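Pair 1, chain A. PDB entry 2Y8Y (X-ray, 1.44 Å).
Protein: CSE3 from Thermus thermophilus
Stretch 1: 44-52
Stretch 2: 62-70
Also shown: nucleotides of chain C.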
# COMPACT_ATOMS: atom_id res chain seq x y z
N GLY A 44 18.35 6.20 2.98
CA GLY A 44 18.00 5.30 1.89
C GLY A 44 17.64 3.90 2.33
O GLY A 44 17.71 2.95 1.55
N ARG A 45 17.22 3.76 3.59
CA ARG A 45 16.93 2.44 4.14
C ARG A 45 15.43 2.17 4.24
O ARG A 45 15.03 1.13 4.76
CB ARG A 45 17.53 2.29 5.54
CG ARG A 45 19.03 2.48 5.64
CD ARG A 45 19.53 2.18 7.06
NE ARG A 45 19.32 3.28 8.00
CZ ARG A 45 18.47 3.27 9.02
NH1 ARG A 45 17.70 2.21 9.26
NH2 ARG A 45 18.39 4.32 9.83
N GLU A 46 14.61 3.09 3.74
CA GLU A 46 13.18 3.02 4.03
C GLU A 46 12.28 3.06 2.77
O GLU A 46 12.62 3.68 1.75
CB GLU A 46 12.82 4.13 5.02
CG GLU A 46 11.39 4.11 5.57
CD GLU A 46 11.03 2.78 6.22
OE1 GLU A 46 11.29 2.60 7.43
OE2 GLU A 46 10.45 1.94 5.51
N ARG A 47 11.16 2.36 2.87
CA ARG A 47 10.07 2.46 1.90
C ARG A 47 8.79 2.55 2.72
O ARG A 47 8.18 1.54 3.05
CB ARG A 47 10.05 1.24 0.97
CG ARG A 47 8.81 1.15 0.04
CD ARG A 47 8.73 2.30 -0.98
NE ARG A 47 7.98 3.45 -0.48
CZ ARG A 47 7.84 4.59 -1.15
NH1 ARG A 47 8.41 4.70 -2.35
NH2 ARG A 47 7.14 5.59 -0.64
N LEU A 48 8.40 3.77 3.05
CA LEU A 48 7.18 4.00 3.79
C LEU A 48 5.99 3.70 2.88
O LEU A 48 5.93 4.21 1.75
CB LEU A 48 7.16 5.46 4.22
CG LEU A 48 5.86 5.99 4.79
CD1 LEU A 48 5.61 5.29 6.10
CD2 LEU A 48 5.97 7.49 4.96
N LEU A 49 5.06 2.87 3.36
CA LEU A 49 3.80 2.60 2.65
C LEU A 49 2.65 2.72 3.64
O LEU A 49 2.82 2.45 4.83
CB LEU A 49 3.80 1.20 2.05
CG LEU A 49 4.88 0.89 1.02
CD1 LEU A 49 4.92 -0.60 0.69
CD2 LEU A 49 4.63 1.71 -0.24
N TRP A 50 1.47 3.10 3.17
CA TRP A 50 0.32 3.14 4.04
C TRP A 50 -0.97 2.93 3.26
O TRP A 50 -0.98 3.01 2.03
CB TRP A 50 0.27 4.44 4.84
CG TRP A 50 -0.40 5.61 4.19
CD1 TRP A 50 -1.73 5.93 4.23
CD2 TRP A 50 0.23 6.66 3.45
NE1 TRP A 50 -1.97 7.09 3.55
CE2 TRP A 50 -0.77 7.56 3.06
CE3 TRP A 50 1.55 6.91 3.07
CZ2 TRP A 50 -0.51 8.70 2.31
CZ3 TRP A 50 1.81 8.05 2.33
CH2 TRP A 50 0.79 8.93 1.96
N ARG A 51 -2.03 2.59 3.98
CA ARG A 51 -3.37 2.55 3.40
C ARG A 51 -4.35 3.14 4.39
O ARG A 51 -4.34 2.78 5.58
CB ARG A 51 -3.77 1.11 3.07
CG ARG A 51 -5.18 1.00 2.47
CD ARG A 51 -5.53 -0.41 1.97
NE ARG A 51 -5.46 -1.42 3.04
CZ ARG A 51 -4.51 -2.36 3.15
NH1 ARG A 51 -3.52 -2.47 2.27
NH2 ARG A 51 -4.56 -3.20 4.17
N LEU A 52 -5.19 4.05 3.91
CA LEU A 52 -6.34 4.51 4.68
C LEU A 52 -7.45 3.51 4.45
O LEU A 52 -7.93 3.34 3.32
CB LEU A 52 -6.78 5.90 4.22
CG LEU A 52 -8.09 6.42 4.84
CD1 LEU A 52 -8.01 6.41 6.36
CD2 LEU A 52 -8.40 7.81 4.33
N VAL A 62 -9.01 4.45 10.16
CA VAL A 62 -7.84 3.63 10.43
C VAL A 62 -6.79 3.77 9.33
O VAL A 62 -7.08 3.59 8.15
CB VAL A 62 -8.21 2.15 10.57
CG1 VAL A 62 -6.98 1.33 10.81
CG2 VAL A 62 -9.21 1.95 11.71
N VAL A 63 -5.56 4.08 9.73
CA VAL A 63 -4.45 4.11 8.78
C VAL A 63 -3.48 3.00 9.14
O VAL A 63 -3.01 2.92 10.28
CB VAL A 63 -3.71 5.45 8.80
CG1 VAL A 63 -2.50 5.44 7.87
CG2 VAL A 63 -4.66 6.57 8.42
N LEU A 64 -3.19 2.13 8.18
CA LEU A 64 -2.19 1.08 8.36
C LEU A 64 -0.89 1.53 7.72
O LEU A 64 -0.87 1.90 6.54
CB LEU A 64 -2.66 -0.23 7.72
CG LEU A 64 -3.79 -0.98 8.44
CD1 LEU A 64 -4.94 -0.06 8.73
CD2 LEU A 64 -4.25 -2.17 7.62
N VAL A 65 0.19 1.50 8.49
CA VAL A 65 1.48 1.97 8.00
C VAL A 65 2.49 0.85 8.04
O VAL A 65 2.67 0.22 9.09
CB VAL A 65 2.05 3.11 8.88
CG1 VAL A 65 3.33 3.66 8.27
CG2 VAL A 65 1.01 4.20 9.09
N GLN A 66 3.15 0.60 6.92
CA GLN A 66 4.24 -0.35 6.88
C GLN A 66 5.55 0.38 6.67
O GLN A 66 5.68 1.23 5.78
CB GLN A 66 4.04 -1.34 5.73
CG GLN A 66 5.15 -2.36 5.65
CD GLN A 66 4.90 -3.35 4.54
OE1 GLN A 66 4.08 -4.26 4.68
NE2 GLN A 66 5.60 -3.18 3.42
N THR A 67 6.53 0.05 7.51
CA THR A 67 7.87 0.58 7.35
C THR A 67 8.86 -0.57 7.42
O THR A 67 8.59 -1.60 8.01
CB THR A 67 8.20 1.62 8.44
OG1 THR A 67 8.00 1.04 9.74
CG2 THR A 67 7.29 2.83 8.31
N LEU A 68 10.00 -0.39 6.77
CA LEU A 68 11.07 -1.38 6.80
C LEU A 68 11.97 -1.20 8.02
O LEU A 68 12.73 -2.11 8.36
CB LEU A 68 11.90 -1.27 5.52
CG LEU A 68 11.11 -1.45 4.22
CD1 LEU A 68 12.05 -1.35 3.02
CD2 LEU A 68 10.40 -2.77 4.20
N THR A 69 11.87 -0.04 8.66
CA THR A 69 12.70 0.25 9.83
C THR A 69 11.79 0.61 10.98
O THR A 69 10.61 0.87 10.80
CB THR A 69 13.70 1.39 9.55
OG1 THR A 69 13.01 2.65 9.44
CG2 THR A 69 14.47 1.11 8.26
N GLU A 70 12.32 0.59 12.20
CA GLU A 70 11.47 0.77 13.35
C GLU A 70 11.01 2.21 13.45
O GLU A 70 11.84 3.12 13.53
CB GLU A 70 12.20 0.36 14.64
CG GLU A 70 11.25 0.27 15.81
CD GLU A 70 11.94 -0.14 17.09
OE1 GLU A 70 13.14 -0.44 17.02
OE2 GLU A 70 11.27 -0.16 18.14
P G C 16 9.39 3.41 -5.63
OP1 G C 16 9.48 2.92 -4.23
OP2 G C 16 8.10 3.25 -6.36
O5' G C 16 9.84 4.93 -5.71
C5' G C 16 11.03 5.37 -5.08
C4' G C 16 11.26 6.84 -5.33
O4' G C 16 11.32 7.10 -6.76
C3' G C 16 10.17 7.79 -4.85
O3' G C 16 10.22 8.02 -3.46
C2' G C 16 10.45 9.03 -5.68
O2' G C 16 11.59 9.72 -5.18
C1' G C 16 10.81 8.40 -7.02
N9 G C 16 9.63 8.29 -7.89
C8 G C 16 8.87 7.17 -8.15
N7 G C 16 7.86 7.44 -8.95
C5 G C 16 7.96 8.81 -9.20
C6 G C 16 7.15 9.66 -9.99
O6 G C 16 6.14 9.38 -10.66
N1 G C 16 7.61 10.97 -9.97
C2 G C 16 8.72 11.40 -9.28
N2 G C 16 9.01 12.71 -9.39
N3 G C 16 9.48 10.61 -8.54
C4 G C 16 9.05 9.34 -8.55
P DG C 17 8.90 8.39 -2.62
OP1 DG C 17 9.29 8.52 -1.21
OP2 DG C 17 7.83 7.43 -2.98
O5' DG C 17 8.44 9.80 -3.21
C5' DG C 17 9.22 10.97 -3.10
C4' DG C 17 8.67 12.11 -3.93
O4' DG C 17 8.49 11.72 -5.32
C3' DG C 17 7.35 12.77 -3.55
O3' DG C 17 7.58 13.64 -2.46
C2' DG C 17 7.01 13.52 -4.83
C1' DG C 17 7.54 12.58 -5.91
N9 DG C 17 6.51 11.82 -6.65
C8 DG C 17 6.21 10.48 -6.58
N7 DG C 17 5.25 10.13 -7.40
C5 DG C 17 4.89 11.32 -8.03
C6 DG C 17 3.89 11.59 -9.01
O6 DG C 17 3.11 10.81 -9.55
N1 DG C 17 3.88 12.93 -9.39
C2 DG C 17 4.70 13.89 -8.87
N2 DG C 17 4.53 15.14 -9.35
N3 DG C 17 5.63 13.66 -7.96
C4 DG C 17 5.66 12.36 -7.58
O HOH W 1 7.62 -1.21 2.93

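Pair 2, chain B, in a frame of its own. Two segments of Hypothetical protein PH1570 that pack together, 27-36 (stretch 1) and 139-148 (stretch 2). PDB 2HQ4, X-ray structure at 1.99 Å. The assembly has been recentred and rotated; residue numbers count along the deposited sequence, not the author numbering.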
# COMPACT_ATOMS: atom_id res chain seq x y z
N LYS B 27 -14.83 -0.57 -8.52
CA LYS B 27 -14.73 -0.94 -9.94
C LYS B 27 -13.66 -2.03 -10.12
O LYS B 27 -13.88 -3.06 -10.77
CB LYS B 27 -14.33 0.29 -10.77
CG LYS B 27 -14.11 -0.03 -12.25
CD LYS B 27 -13.92 1.22 -13.09
CE LYS B 27 -13.89 0.82 -14.57
NZ LYS B 27 -13.64 1.98 -15.50
N PHE B 28 -12.48 -1.76 -9.58
CA PHE B 28 -11.35 -2.67 -9.71
C PHE B 28 -11.23 -3.65 -8.54
O PHE B 28 -10.40 -4.52 -8.60
CB PHE B 28 -10.05 -1.89 -9.96
CG PHE B 28 -10.07 -1.10 -11.24
CD1 PHE B 28 -10.04 -1.77 -12.49
CD2 PHE B 28 -10.13 0.29 -11.22
CE1 PHE B 28 -10.11 -1.03 -13.71
CE2 PHE B 28 -10.15 1.02 -12.41
CZ PHE B 28 -10.14 0.35 -13.66
N ASN B 29 -12.10 -3.53 -7.54
CA ASN B 29 -12.06 -4.36 -6.33
C ASN B 29 -10.64 -4.31 -5.71
O ASN B 29 -10.00 -5.37 -5.49
CB ASN B 29 -12.52 -5.81 -6.64
CG ASN B 29 -12.65 -6.67 -5.38
OD1 ASN B 29 -13.15 -6.23 -4.35
ND2 ASN B 29 -12.22 -7.93 -5.50
N VAL B 30 -10.15 -3.08 -5.44
CA VAL B 30 -8.82 -2.87 -4.84
C VAL B 30 -9.08 -2.06 -3.57
O VAL B 30 -9.70 -1.02 -3.62
CB VAL B 30 -7.83 -2.10 -5.78
CG1 VAL B 30 -6.52 -1.74 -5.07
CG2 VAL B 30 -7.52 -2.90 -7.07
N GLU B 31 -8.63 -2.58 -2.43
CA GLU B 31 -8.84 -1.93 -1.14
C GLU B 31 -7.51 -2.05 -0.46
O GLU B 31 -6.91 -3.14 -0.41
CB GLU B 31 -9.89 -2.69 -0.30
CG GLU B 31 -11.26 -2.79 -1.00
CD GLU B 31 -12.32 -3.44 -0.15
OE1 GLU B 31 -12.00 -3.87 0.97
OE2 GLU B 31 -13.48 -3.52 -0.63
N VAL B 32 -7.04 -0.93 0.07
CA VAL B 32 -5.75 -0.88 0.76
C VAL B 32 -5.81 0.16 1.89
O VAL B 32 -6.42 1.22 1.72
CB VAL B 32 -4.55 -0.64 -0.22
CG1 VAL B 32 -4.71 0.67 -1.06
CG2 VAL B 32 -3.15 -0.69 0.54
N LYS B 33 -5.23 -0.17 3.04
CA LYS B 33 -5.03 0.80 4.12
C LYS B 33 -3.59 0.64 4.59
O LYS B 33 -2.98 -0.41 4.40
CB LYS B 33 -6.00 0.50 5.28
CG LYS B 33 -7.50 0.83 5.01
CD LYS B 33 -8.47 0.44 6.16
CE LYS B 33 -8.35 -1.01 6.61
NZ LYS B 33 -9.35 -1.46 7.72
N PHE B 34 -3.01 1.69 5.16
CA PHE B 34 -1.62 1.60 5.64
C PHE B 34 -1.54 2.08 7.06
O PHE B 34 -2.40 2.86 7.52
CB PHE B 34 -0.65 2.41 4.74
CG PHE B 34 -0.78 3.88 4.89
CD1 PHE B 34 -1.62 4.60 4.04
CD2 PHE B 34 -0.03 4.58 5.88
CE1 PHE B 34 -1.76 6.00 4.16
CE2 PHE B 34 -0.20 5.98 6.03
CZ PHE B 34 -1.05 6.69 5.15
N TYR B 35 -0.53 1.56 7.77
CA TYR B 35 -0.30 1.85 9.21
C TYR B 35 1.19 2.12 9.37
O TYR B 35 1.98 1.62 8.60
CB TYR B 35 -0.78 0.66 10.09
CG TYR B 35 -2.27 0.53 9.88
CD1 TYR B 35 -3.15 1.32 10.61
CD2 TYR B 35 -2.78 -0.29 8.87
CE1 TYR B 35 -4.52 1.29 10.36
CE2 TYR B 35 -4.16 -0.31 8.59
CZ TYR B 35 -5.00 0.44 9.38
OH TYR B 35 -6.35 0.42 9.14
N GLY B 36 1.59 2.94 10.32
CA GLY B 36 3.00 3.16 10.53
C GLY B 36 3.42 4.43 9.84
O GLY B 36 2.70 5.44 9.93
N ARG B 139 10.64 0.46 5.27
CA ARG B 139 10.48 1.87 5.55
C ARG B 139 9.48 2.12 6.64
O ARG B 139 9.13 3.27 6.95
CB ARG B 139 10.09 2.61 4.27
CG ARG B 139 11.28 2.74 3.38
CD ARG B 139 10.97 3.38 2.02
NE ARG B 139 12.23 3.43 1.28
CZ ARG B 139 12.45 4.22 0.23
NH1 ARG B 139 11.51 5.02 -0.20
NH2 ARG B 139 13.63 4.23 -0.36
N GLY B 140 9.07 1.03 7.28
CA GLY B 140 8.19 1.11 8.42
C GLY B 140 6.71 1.28 8.17
O GLY B 140 5.99 1.87 8.99
N ARG B 141 6.27 0.79 7.01
CA ARG B 141 4.87 0.92 6.61
C ARG B 141 4.30 -0.48 6.48
O ARG B 141 4.96 -1.40 5.92
CB ARG B 141 4.81 1.63 5.26
CG ARG B 141 5.56 2.95 5.33
CD ARG B 141 5.60 3.61 4.03
NE ARG B 141 6.38 2.92 3.00
CZ ARG B 141 6.69 3.51 1.87
NH1 ARG B 141 6.28 4.76 1.71
NH2 ARG B 141 7.41 2.91 0.94
N LEU B 142 3.10 -0.63 7.01
CA LEU B 142 2.36 -1.87 6.93
C LEU B 142 1.09 -1.60 6.10
O LEU B 142 0.23 -0.75 6.47
CB LEU B 142 2.01 -2.34 8.34
CG LEU B 142 1.07 -3.55 8.35
CD1 LEU B 142 1.84 -4.88 8.00
CD2 LEU B 142 0.44 -3.62 9.69
N PHE B 143 1.00 -2.30 4.96
CA PHE B 143 -0.16 -2.21 4.09
C PHE B 143 -1.07 -3.40 4.36
O PHE B 143 -0.56 -4.51 4.60
CB PHE B 143 0.29 -2.30 2.64
CG PHE B 143 1.20 -1.19 2.22
CD1 PHE B 143 0.68 -0.05 1.56
CD2 PHE B 143 2.59 -1.29 2.44
CE1 PHE B 143 1.55 1.01 1.14
CE2 PHE B 143 3.46 -0.27 2.05
CZ PHE B 143 2.92 0.90 1.38
N ILE B 144 -2.38 -3.19 4.37
CA ILE B 144 -3.31 -4.33 4.48
C ILE B 144 -4.22 -4.16 3.28
O ILE B 144 -4.52 -3.01 2.90
CB ILE B 144 -4.06 -4.45 5.86
CG1 ILE B 144 -4.94 -3.24 6.17
CG2 ILE B 144 -3.01 -4.70 7.07
CD1 ILE B 144 -5.87 -3.47 7.44
N PHE B 145 -4.62 -5.26 2.66
CA PHE B 145 -5.37 -5.18 1.43
C PHE B 145 -6.35 -6.36 1.29
O PHE B 145 -6.24 -7.35 2.03
CB PHE B 145 -4.40 -5.04 0.22
CG PHE B 145 -3.13 -5.91 0.32
CD1 PHE B 145 -3.15 -7.24 -0.12
CD2 PHE B 145 -1.94 -5.37 0.83
CE1 PHE B 145 -1.98 -8.04 -0.04
CE2 PHE B 145 -0.79 -6.11 0.93
CZ PHE B 145 -0.80 -7.49 0.50
N ASN B 146 -7.28 -6.29 0.32
CA ASN B 146 -8.42 -7.22 0.35
C ASN B 146 -8.15 -8.54 -0.40
O ASN B 146 -8.86 -9.50 -0.17
CB ASN B 146 -9.69 -6.56 -0.24
CG ASN B 146 -9.49 -6.16 -1.67
OD1 ASN B 146 -8.46 -5.58 -2.00
ND2 ASN B 146 -10.45 -6.51 -2.56
N LYS B 147 -7.15 -8.59 -1.28
CA LYS B 147 -6.86 -9.85 -2.01
C LYS B 147 -5.37 -9.91 -2.35
O LYS B 147 -4.74 -8.85 -2.44
CB LYS B 147 -7.76 -9.99 -3.25
CG LYS B 147 -7.55 -8.89 -4.31
CD LYS B 147 -8.54 -9.00 -5.47
CE LYS B 147 -8.23 -7.91 -6.47
NZ LYS B 147 -9.00 -8.01 -7.74
N PRO B 148 -4.79 -11.14 -2.52
CA PRO B 148 -3.32 -11.21 -2.62
C PRO B 148 -2.68 -10.47 -3.76
O PRO B 148 -1.55 -10.04 -3.60
CB PRO B 148 -3.00 -12.73 -2.75
CG PRO B 148 -4.27 -13.41 -2.29
CD PRO B 148 -5.41 -12.49 -2.60
O HOH W 2 -7.69 -6.11 -9.19

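Both pairs are two-stranded antiparallel ladders, and 14 central residues superpose with an RMSD of 0.8 Å. The strand directions differ by 170° in pair 1 and 156° in pair 2. The register is shared: Leu A49 with Gln A66 matches Lys B33 with Ile B144, and Arg A51 with Leu A64 matches Tyr B35 with Leu B142. Each is a hydrogen-bonded pair with reciprocal bonds, such as Gln A66 N to Leu A49 O at 2.8 Å and Ile B144 N to Lys B33 O, also 2.8 Å.

On the face carrying Trp A50 and Val A65, the equivalents are Phe B34 and Phe B143. This is a non-hydrogen-bonded pair, with CA atoms 4.3 Å apart in pair 1 and 4.4 Å in pair 2. Each first-strand aromatic has a p chi1 rotamer, and its end leads away. In pair 2 Phe B34 CB lies 4.2 Å from Phe B143 CD1; in pair 1 Trp A50 CB lies 4.3 Å from Val A65 CG2, and the indole still touches the second strand, with CD1 3.8 Å from Val A63 CG1. The neighbouring Leu A48 matches Val B32. Here bulk is exchanged across the ladder: the longer leucine reaches a short valine, Leu A48 CD1 to Val A65 CG1 at 3.5 Å, whereas the short valine meets a large ring at its edge, Val B32 CG2 to Phe B143 CD1 at 4.0 Å.

The other face mixes polar and apolar groups. Leu A49 CD1 lies 3.8 Å from Gln A66 NE2; in pair 2 Lys B33 CE lies 3.6 Å from Ile B144 CD1. Lysine suits this buried place because its CE packs while NZ bonds elsewhere in the structure; Gln A66 NE2 is satisfied, in part by a water. Next, Arg A51 NH2 comes within 3.6 Å of Leu A64 CD2, while Tyr B35 turns a ring to the same side and places CE2 3.8 Å from Ile B144 CD1.

Beyond the ladder, Leu A68 matches Asn B146, both pointing toward the first stretch, but the polar work is done from opposite sides. In pair 1 the carboxylate of Glu A46 accepts from Leu A68 N (to OE2, 2.7 Å) and from Thr A69 OG1 (to OE1, 2.6 Å). In pair 2 the amide of Asn B146 both gives and takes: ND2 donates to Asn B29 O at 3.2 Å, and OD1 accepts from Glu B31 N at 3.0 Å.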